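Local structure of D-aminoacid aminotransferase-like PLP-dependent enzyme (Haemophilus somnus, 3CEB) at residues F8-I13 / L63-I68; T132-G137 / I185-A190. The protein is a putative 4-amino-4-deoxychorismate lyase, a pyridoxal-phosphate enzyme of the class IV aminotransferase family, and probably releases pyruvate and 4-aminobenzoate from aminodeoxychorismate. One frame throughout, in Å; residues are numbered along the deposited sequence.

In the fold
Contact 1 (8-13 with 63-68) joins two neighbouring strands of a four-stranded antiparallel sheet, whereas contact 2 (132-137 with 185-190) sets a buried loop against the end of the edge strand 185-188 of another sheet. Their centres lie about 16 Å apart. The two meet at Ala190, whose CB packs 3.0 Å from Thr10 O and whose O lies 3.3 Å from Leu12 CD2. Contact 2 belongs to the cofactor site: Asp133 OD2 hydrogen-bonds the pyridine N1, and Ala190 N the phosphate oxygen OP1, of the pyridoxal-phosphate-modified lysine at position 103. Thr10 and Leu12 of contact 1 therefore pack against Ala190, whose backbone N binds the phosphate.

Contact 1: F8-I13 / L63-I68; sequences FETILI and LIRCRI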
ATOM      1  N   PHE A   8      10.132   3.244   0.072  1.00 31.07           N
ATOM      2  CA  PHE A   8       9.808   2.840   1.459  1.00 31.15           C
ATOM      3  C   PHE A   8       8.797   1.697   1.586  1.00 31.74           C
ATOM      4  O   PHE A   8       8.174   1.278   0.603  1.00 31.89           O
ATOM      5  CB  PHE A   8       9.319   4.026   2.257  1.00 30.61           C
ATOM      6  CG  PHE A   8       7.972   4.543   1.844  1.00 29.86           C
ATOM      7  CD1 PHE A   8       7.833   5.330   0.741  1.00 29.09           C
ATOM      8  CD2 PHE A   8       6.840   4.295   2.627  1.00 29.13           C
ATOM      9  CE1 PHE A   8       6.582   5.854   0.399  1.00 29.48           C
ATOM     10  CE2 PHE A   8       5.599   4.812   2.280  1.00 27.05           C
ATOM     11  CZ  PHE A   8       5.469   5.572   1.175  1.00 27.48           C
ATOM     12  N   GLU A   9       8.693   1.195   2.815  1.00 31.55           N
ATOM     13  CA  GLU A   9       7.747   0.146   3.180  1.00 31.84           C
ATOM     14  C   GLU A   9       7.042   0.619   4.459  1.00 32.65           C
ATOM     15  O   GLU A   9       7.664   1.242   5.317  1.00 34.24           O
ATOM     16  CB  GLU A   9       8.474  -1.183   3.429  1.00 31.66           C
ATOM     17  CG  GLU A   9       8.952  -1.884   2.146  1.00 32.88           C
ATOM     18  CD  GLU A   9       7.804  -2.476   1.314  1.00 32.80           C
ATOM     19  OE1 GLU A   9       6.790  -2.872   1.919  1.00 31.86           O
ATOM     20  OE2 GLU A   9       7.908  -2.518   0.056  1.00 35.28           O
ATOM     21  N   THR A  10       5.750   0.365   4.580  1.00 32.32           N
ATOM     22  CA  THR A  10       5.018   0.713   5.784  1.00 32.21           C
ATOM     23  C   THR A  10       4.502  -0.576   6.384  1.00 31.25           C
ATOM     24  O   THR A  10       3.720  -1.288   5.760  1.00 29.98           O
ATOM     25  CB  THR A  10       3.862   1.641   5.444  1.00 32.91           C
ATOM     26  OG1 THR A  10       4.402   2.783   4.793  1.00 35.92           O
ATOM     27  CG2 THR A  10       3.113   2.114   6.666  1.00 32.79           C
ATOM     28  N   ILE A  11       4.959  -0.863   7.596  1.00 30.29           N
ATOM     29  CA  ILE A  11       4.633  -2.087   8.271  1.00 30.19           C
ATOM     30  C   ILE A  11       3.772  -1.852   9.491  1.00 30.84           C
ATOM     31  O   ILE A  11       3.995  -0.938  10.287  1.00 31.60           O
ATOM     32  CB  ILE A  11       5.915  -2.794   8.684  1.00 30.51           C
ATOM     33  CG1 ILE A  11       6.749  -3.114   7.416  1.00 29.57           C
ATOM     34  CG2 ILE A  11       5.590  -4.035   9.546  1.00 29.15           C
ATOM     35  CD1 ILE A  11       8.228  -3.240   7.677  1.00 30.62           C
ATOM     36  N   LEU A  12       2.753  -2.688   9.622  1.00 30.69           N
ATOM     37  CA  LEU A  12       1.844  -2.611  10.755  1.00 29.79           C
ATOM     38  C   LEU A  12       2.324  -3.539  11.875  1.00 29.31           C
ATOM     39  O   LEU A  12       2.764  -4.648  11.625  1.00 29.16           O
ATOM     40  CB  LEU A  12       0.448  -3.011  10.295  1.00 29.42           C
ATOM     41  CG  LEU A  12      -0.671  -3.191  11.315  1.00 30.49           C
ATOM     42  CD1 LEU A  12      -0.958  -1.899  12.056  1.00 30.19           C
ATOM     43  CD2 LEU A  12      -1.935  -3.724  10.600  1.00 28.91           C
ATOM     44  N   ILE A  13       2.302  -3.025  13.090  1.00 28.96           N
ATOM     45  CA  ILE A  13       2.390  -3.845  14.275  1.00 28.80           C
ATOM     46  C   ILE A  13       0.971  -3.868  14.819  1.00 30.27           C
ATOM     47  O   ILE A  13       0.367  -2.835  15.057  1.00 29.85           O
ATOM     48  CB  ILE A  13       3.306  -3.268  15.346  1.00 28.05           C
ATOM     49  CG1 ILE A  13       4.674  -2.847  14.742  1.00 27.84           C
ATOM     50  CG2 ILE A  13       3.456  -4.257  16.467  1.00 25.52           C
ATOM     51  CD1 ILE A  13       5.380  -3.855  13.917  1.00 25.19           C
ATOM     52  N   LEU A  63      -1.955  -0.030  17.938  1.00 31.82           N
ATOM     53  CA  LEU A  63      -1.491  -0.209  16.586  1.00 30.52           C
ATOM     54  C   LEU A  63      -0.286   0.694  16.388  1.00 30.00           C
ATOM     55  O   LEU A  63      -0.271   1.800  16.866  1.00 29.82           O
ATOM     56  CB  LEU A  63      -2.592   0.212  15.604  1.00 30.16           C
ATOM     57  CG  LEU A  63      -3.894  -0.585  15.656  1.00 28.22           C
ATOM     58  CD1 LEU A  63      -4.939   0.070  14.815  1.00 24.60           C
ATOM     59  CD2 LEU A  63      -3.644  -2.018  15.209  1.00 26.03           C
ATOM     60  N   ILE A  64       0.714   0.217  15.671  1.00 29.60           N
ATOM     61  CA  ILE A  64       1.918   0.991  15.430  1.00 29.48           C
ATOM     62  C   ILE A  64       2.221   0.952  13.949  1.00 30.08           C
ATOM     63  O   ILE A  64       2.085  -0.087  13.308  1.00 31.01           O
ATOM     64  CB  ILE A  64       3.149   0.436  16.234  1.00 29.20           C
ATOM     65  CG1 ILE A  64       2.843   0.413  17.759  1.00 28.87           C
ATOM     66  CG2 ILE A  64       4.386   1.281  15.966  1.00 25.72           C
ATOM     67  CD1 ILE A  64       4.011  -0.209  18.657  1.00 24.85           C
ATOM     68  N   ARG A  65       2.623   2.088  13.411  1.00 30.15           N
ATOM     69  CA  ARG A  65       3.000   2.182  12.027  1.00 30.48           C
ATOM     70  C   ARG A  65       4.507   2.322  11.962  1.00 31.00           C
ATOM     71  O   ARG A  65       5.088   3.227  12.536  1.00 30.50           O
ATOM     72  CB  ARG A  65       2.345   3.390  11.404  1.00 31.10           C
ATOM     73  CG  ARG A  65       2.806   3.704   9.986  1.00 32.64           C
ATOM     74  CD  ARG A  65       1.844   4.662   9.279  1.00 34.64           C
ATOM     75  NE  ARG A  65       1.826   5.949   9.940  1.00 35.56           N
ATOM     76  CZ  ARG A  65       2.710   6.904   9.681  1.00 40.22           C
ATOM     77  NH1 ARG A  65       3.608   6.697   8.740  1.00 42.39           N
ATOM     78  NH2 ARG A  65       2.694   8.076  10.330  1.00 42.05           N
ATOM     79  N   CYS A  66       5.145   1.361  11.319  1.00 31.99           N
ATOM     80  CA  CYS A  66       6.592   1.405  11.119  1.00 33.38           C
ATOM     81  C   CYS A  66       6.892   1.641   9.664  1.00 32.92           C
ATOM     82  O   CYS A  66       6.441   0.899   8.800  1.00 32.89           O
ATOM     83  CB  CYS A  66       7.271   0.094  11.500  1.00 33.70           C
ATOM     84  SG  CYS A  66       7.107  -0.381  13.208  1.00 38.38           S
ATOM     85  N   ARG A  67       7.656   2.681   9.415  1.00 32.17           N
ATOM     86  CA  ARG A  67       8.040   3.023   8.089  1.00 31.53           C
ATOM     87  C   ARG A  67       9.533   2.832   7.932  1.00 31.31           C
ATOM     88  O   ARG A  67      10.330   3.361   8.739  1.00 30.14           O
ATOM     89  CB  ARG A  67       7.706   4.474   7.864  1.00 31.58           C
ATOM     90  CG  ARG A  67       7.873   4.902   6.436  1.00 33.94           C
ATOM     91  CD  ARG A  67       7.626   6.404   6.317  1.00 34.34           C
ATOM     92  NE  ARG A  67       8.214   6.937   5.094  1.00 33.55           N
ATOM     93  CZ  ARG A  67       7.509   7.547   4.159  1.00 35.24           C
ATOM     94  NH1 ARG A  67       6.206   7.713   4.324  1.00 38.35           N
ATOM     95  NH2 ARG A  67       8.098   8.035   3.089  1.00 34.71           N
ATOM     96  N   ILE A  68       9.917   2.069   6.905  1.00 30.46           N
ATOM     97  CA  ILE A  68      11.303   1.908   6.598  1.00 30.12           C
ATOM     98  C   ILE A  68      11.582   2.538   5.246  1.00 30.86           C
ATOM     99  O   ILE A  68      11.143   2.024   4.227  1.00 31.26           O
ATOM    100  CB  ILE A  68      11.739   0.446   6.555  1.00 30.27           C
ATOM    101  CG1 ILE A  68      11.506  -0.235   7.915  1.00 29.85           C
ATOM    102  CG2 ILE A  68      13.239   0.381   6.174  1.00 28.33           C
ATOM    103  CD1 ILE A  68      11.789  -1.769   7.931  1.00 25.79           C
TER
HETATM  104  O   HOH W   1       4.021   5.529   6.069  1.00 19.14           O
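The guanidinium of Arg67 lies flat on one face of the Phe8 ring, the two planes only 6° apart. Its CZ is 3.7 Å from the centroid of the Phe8 ring, a cation-pi stack in which NH1 and NH2 spread over the ring: Arg67 NH2 is 3.6 Å from Phe8 CD1, while NH1 sits nearest CE2. At the edge of the same ring, in its plane, stands Thr10 OG1. Phe8 CG falls between its backbone N and carbonyl carbon (chi1 69°), while Arg67 CG is anti to its backbone N and the chain runs extended from CG to NE, as far as the ring. A salt bridge from Arg67 NE to Asp69 OD1 gives the cation a second partner, and a sulfate ion, probably from the crystallisation liquor, lies about 4 Å from this side chain.

Strands 7-14 and 63-70 are adjacent members of an antiparallel sheet, flanked by strands 17-18 and 75-82; the short segments run at 157° to each other. Glu9/Ile68, Ile11/Cys66 and Ile13/Ile64 are hydrogen-bonded pairs, each closed by two backbone bonds, such as Ile68 N to Glu9 O at 2.9 Å. The pairs Thr10/Arg67 and Leu12/Arg65 are non-hydrogen-bonded. On their face, Thr10 CG2 packs 3.7 Å from Arg65 CG, and a water 3.1 Å from Thr10 OG1 also binds Arg65 NH1, weakly.

The opposite face is apolar along most of the segments. Ile13 CG1 rests 3.8 Å from Cys66 SG, and the CD1 methyls of Ile11 and Ile68 meet at 3.9 Å; helices 21-35 and 46-51 cover this side through Ile21, Leu46 and Ile50. The carboxylate of Glu9 turns away from strand 63-70 to Arg27 and His24.

Contact 2: T132-G137 / I185-A190; sequences TDCSIG and IRLINA
Asn189 reaches across to Ile136 with its amide nitrogen: ND2 donates to Ile136 O over 2.9 Å, and the N-H points almost straight at the oxygen (171°). The acceptor lies close to the amide plane of Asn189, yet the donor stands above the carbonyl plane of Ile136, 56° out of it. Asn189 CG occupies the crowded position between backbone N and carbonyl carbon (chi1 62°); from there ND2 meets Ile136 O. The other end of that amide is held as well, since OD1 accepts from Asn192 ND2 and Met191 N; with both ends bonded, its flip state is well defined.

Leu187 supplies the apolar half. Its CG is likewise placed between N and the carbonyl carbon, and the CD2 methyl touches two loop side chains, 3.6 Å from Cys134 SG and 4.0 Å from Ile136 CG1. Ile136 CG1 also touches the amide nitrogen, 3.7 Å from Asn189 ND2, and so meets both partners. Gly137 passes the strand end by its backbone, its CA 3.5 Å from Ile188 O in a CA-H...O contact and 3.9 Å from Asn189 CB. Within the loop, Cys134 N donates to Gly137 O at 2.9 Å, tying the two ends of Cys134-Gly137 together.

Beyond Gly137, strand 138-143 pairs with strand 185-188 through Asn138 and Ile140. Asp133 and Ala190, next to the touching residues, bond N1 and OP1 of the lysine-bound cofactor, so the contact joins the pyridine-binding and phosphate-binding segments, an acid at the ring nitrogen being characteristic of the fold type IV pyridoxal-phosphate site.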
ATOM      1  N   THR A 132      -7.738   1.999 -10.723  1.00 29.40           N
ATOM      2  CA  THR A 132      -6.469   1.532 -10.183  1.00 29.48           C
ATOM      3  C   THR A 132      -6.469   1.643  -8.675  1.00 30.02           C
ATOM      4  O   THR A 132      -7.107   0.852  -8.004  1.00 29.96           O
ATOM      5  CB  THR A 132      -5.274   2.235 -10.846  1.00 29.40           C
ATOM      6  OG1 THR A 132      -5.307   3.651 -10.579  1.00 29.24           O
ATOM      7  CG2 THR A 132      -5.314   1.968 -12.386  1.00 29.70           C
ATOM      8  N   ASP A 133      -5.762   2.623  -8.145  1.00 31.27           N
ATOM      9  CA  ASP A 133      -5.583   2.747  -6.712  1.00 32.68           C
ATOM     10  C   ASP A 133      -6.198   4.026  -6.133  1.00 33.67           C
ATOM     11  O   ASP A 133      -6.556   4.935  -6.892  1.00 34.50           O
ATOM     12  CB  ASP A 133      -4.086   2.806  -6.397  1.00 32.75           C
ATOM     13  CG  ASP A 133      -3.288   1.556  -6.851  1.00 34.05           C
ATOM     14  OD1 ASP A 133      -3.782   0.659  -7.577  1.00 34.59           O
ATOM     15  OD2 ASP A 133      -2.100   1.489  -6.459  1.00 36.09           O
ATOM     16  N   CYS A 134      -6.297   4.107  -4.796  1.00 33.95           N
ATOM     17  CA  CYS A 134      -6.503   5.399  -4.142  1.00 34.47           C
ATOM     18  C   CYS A 134      -5.086   5.951  -3.852  1.00 34.05           C
ATOM     19  O   CYS A 134      -4.109   5.328  -4.244  1.00 33.94           O
ATOM     20  CB  CYS A 134      -7.373   5.337  -2.878  1.00 34.45           C
ATOM     21  SG  CYS A 134      -6.694   4.445  -1.504  1.00 37.57           S
ATOM     22  N   SER A 135      -4.968   7.113  -3.199  1.00 33.62           N
ATOM     23  CA  SER A 135      -3.651   7.752  -3.067  1.00 33.47           C
ATOM     24  C   SER A 135      -2.774   7.006  -2.107  1.00 33.89           C
ATOM     25  O   SER A 135      -1.562   7.050  -2.248  1.00 34.11           O
ATOM     26  CB  SER A 135      -3.722   9.198  -2.587  1.00 33.38           C
ATOM     27  OG  SER A 135      -3.771   9.254  -1.176  1.00 33.24           O
ATOM     28  N   ILE A 136      -3.371   6.308  -1.137  1.00 33.80           N
ATOM     29  CA  ILE A 136      -2.568   5.612  -0.097  1.00 33.35           C
ATOM     30  C   ILE A 136      -2.706   4.088  -0.112  1.00 33.96           C
ATOM     31  O   ILE A 136      -2.090   3.408   0.686  1.00 35.24           O
ATOM     32  CB  ILE A 136      -2.869   6.094   1.351  1.00 32.63           C
ATOM     33  CG1 ILE A 136      -4.285   5.695   1.738  1.00 34.12           C
ATOM     34  CG2 ILE A 136      -2.632   7.591   1.527  1.00 27.64           C
ATOM     35  CD1 ILE A 136      -4.714   6.198   3.155  1.00 33.66           C
ATOM     36  N   GLY A 137      -3.514   3.524  -0.998  1.00 33.95           N
ATOM     37  CA  GLY A 137      -3.696   2.075  -0.983  1.00 32.56           C
ATOM     38  C   GLY A 137      -4.375   1.550  -2.220  1.00 32.52           C
ATOM     39  O   GLY A 137      -4.629   2.298  -3.182  1.00 33.69           O
ATOM     40  N   ILE A 185     -17.353   0.397  -1.941  1.00 29.42           N
ATOM     41  CA  ILE A 185     -15.934   0.600  -2.208  1.00 29.55           C
ATOM     42  C   ILE A 185     -15.171   0.735  -0.908  1.00 30.99           C
ATOM     43  O   ILE A 185     -15.631   1.396   0.020  1.00 31.95           O
ATOM     44  CB  ILE A 185     -15.655   1.940  -2.976  1.00 29.48           C
ATOM     45  CG1 ILE A 185     -16.595   2.101  -4.185  1.00 28.80           C
ATOM     46  CG2 ILE A 185     -14.159   2.040  -3.381  1.00 25.74           C
ATOM     47  CD1 ILE A 185     -16.301   3.303  -5.027  1.00 26.86           C
ATOM     48  N   ARG A 186     -13.998   0.127  -0.828  1.00 32.15           N
ATOM     49  CA  ARG A 186     -13.162   0.305   0.348  1.00 33.51           C
ATOM     50  C   ARG A 186     -11.706   0.326  -0.003  1.00 33.44           C
ATOM     51  O   ARG A 186     -11.312  -0.098  -1.094  1.00 34.12           O
ATOM     52  CB  ARG A 186     -13.375  -0.796   1.377  1.00 34.15           C
ATOM     53  CG  ARG A 186     -14.630  -0.631   2.164  1.00 37.94           C
ATOM     54  CD  ARG A 186     -14.599  -1.575   3.334  1.00 44.90           C
ATOM     55  NE  ARG A 186     -15.930  -2.094   3.651  1.00 50.21           N
ATOM     56  CZ  ARG A 186     -16.170  -3.036   4.569  1.00 52.65           C
ATOM     57  NH1 ARG A 186     -15.147  -3.542   5.264  1.00 54.28           N
ATOM     58  NH2 ARG A 186     -17.424  -3.470   4.787  1.00 51.96           N
ATOM     59  N   LEU A 187     -10.901   0.851   0.899  1.00 33.07           N
ATOM     60  CA  LEU A 187      -9.488   0.784   0.740  1.00 32.77           C
ATOM     61  C   LEU A 187      -8.774  -0.316   1.493  1.00 31.69           C
ATOM     62  O   LEU A 187      -9.183  -0.725   2.520  1.00 30.80           O
ATOM     63  CB  LEU A 187      -8.847   2.154   0.878  1.00 33.30           C
ATOM     64  CG  LEU A 187      -8.483   2.830   2.178  1.00 33.28           C
ATOM     65  CD1 LEU A 187      -7.513   2.084   2.962  1.00 32.55           C
ATOM     66  CD2 LEU A 187      -7.934   4.109   1.817  1.00 33.40           C
ATOM     67  N   ILE A 188      -7.714  -0.821   0.930  1.00 31.07           N
ATOM     68  CA  ILE A 188      -6.857  -1.761   1.663  1.00 30.24           C
ATOM     69  C   ILE A 188      -5.383  -1.311   1.563  1.00 30.44           C
ATOM     70  O   ILE A 188      -4.926  -0.820   0.525  1.00 30.15           O
ATOM     71  CB  ILE A 188      -6.952  -3.225   1.141  1.00 29.63           C
ATOM     72  CG1 ILE A 188      -6.652  -3.278  -0.352  1.00 28.72           C
ATOM     73  CG2 ILE A 188      -8.274  -3.890   1.460  1.00 27.42           C
ATOM     74  CD1 ILE A 188      -6.472  -4.747  -0.844  1.00 26.40           C
ATOM     75  N   ASN A 189      -4.654  -1.443   2.660  1.00 29.84           N
ATOM     76  CA  ASN A 189      -3.222  -1.253   2.595  1.00 30.35           C
ATOM     77  C   ASN A 189      -2.617  -1.842   3.857  1.00 30.83           C
ATOM     78  O   ASN A 189      -3.335  -2.514   4.636  1.00 31.61           O
ATOM     79  CB  ASN A 189      -2.807   0.216   2.359  1.00 30.20           C
ATOM     80  CG  ASN A 189      -3.255   1.145   3.479  1.00 29.00           C
ATOM     81  OD1 ASN A 189      -3.610   0.708   4.580  1.00 25.01           O
ATOM     82  ND2 ASN A 189      -3.211   2.428   3.209  1.00 26.52           N
ATOM     83  N   ALA A 190      -1.315  -1.634   4.054  1.00 30.43           N
ATOM     84  CA  ALA A 190      -0.637  -2.270   5.211  1.00 30.32           C
ATOM     85  C   ALA A 190      -1.379  -1.941   6.516  1.00 29.79           C
ATOM     86  O   ALA A 190      -1.450  -2.793   7.425  1.00 30.24           O
ATOM     87  CB  ALA A 190       0.838  -1.868   5.298  1.00 29.20           C
TER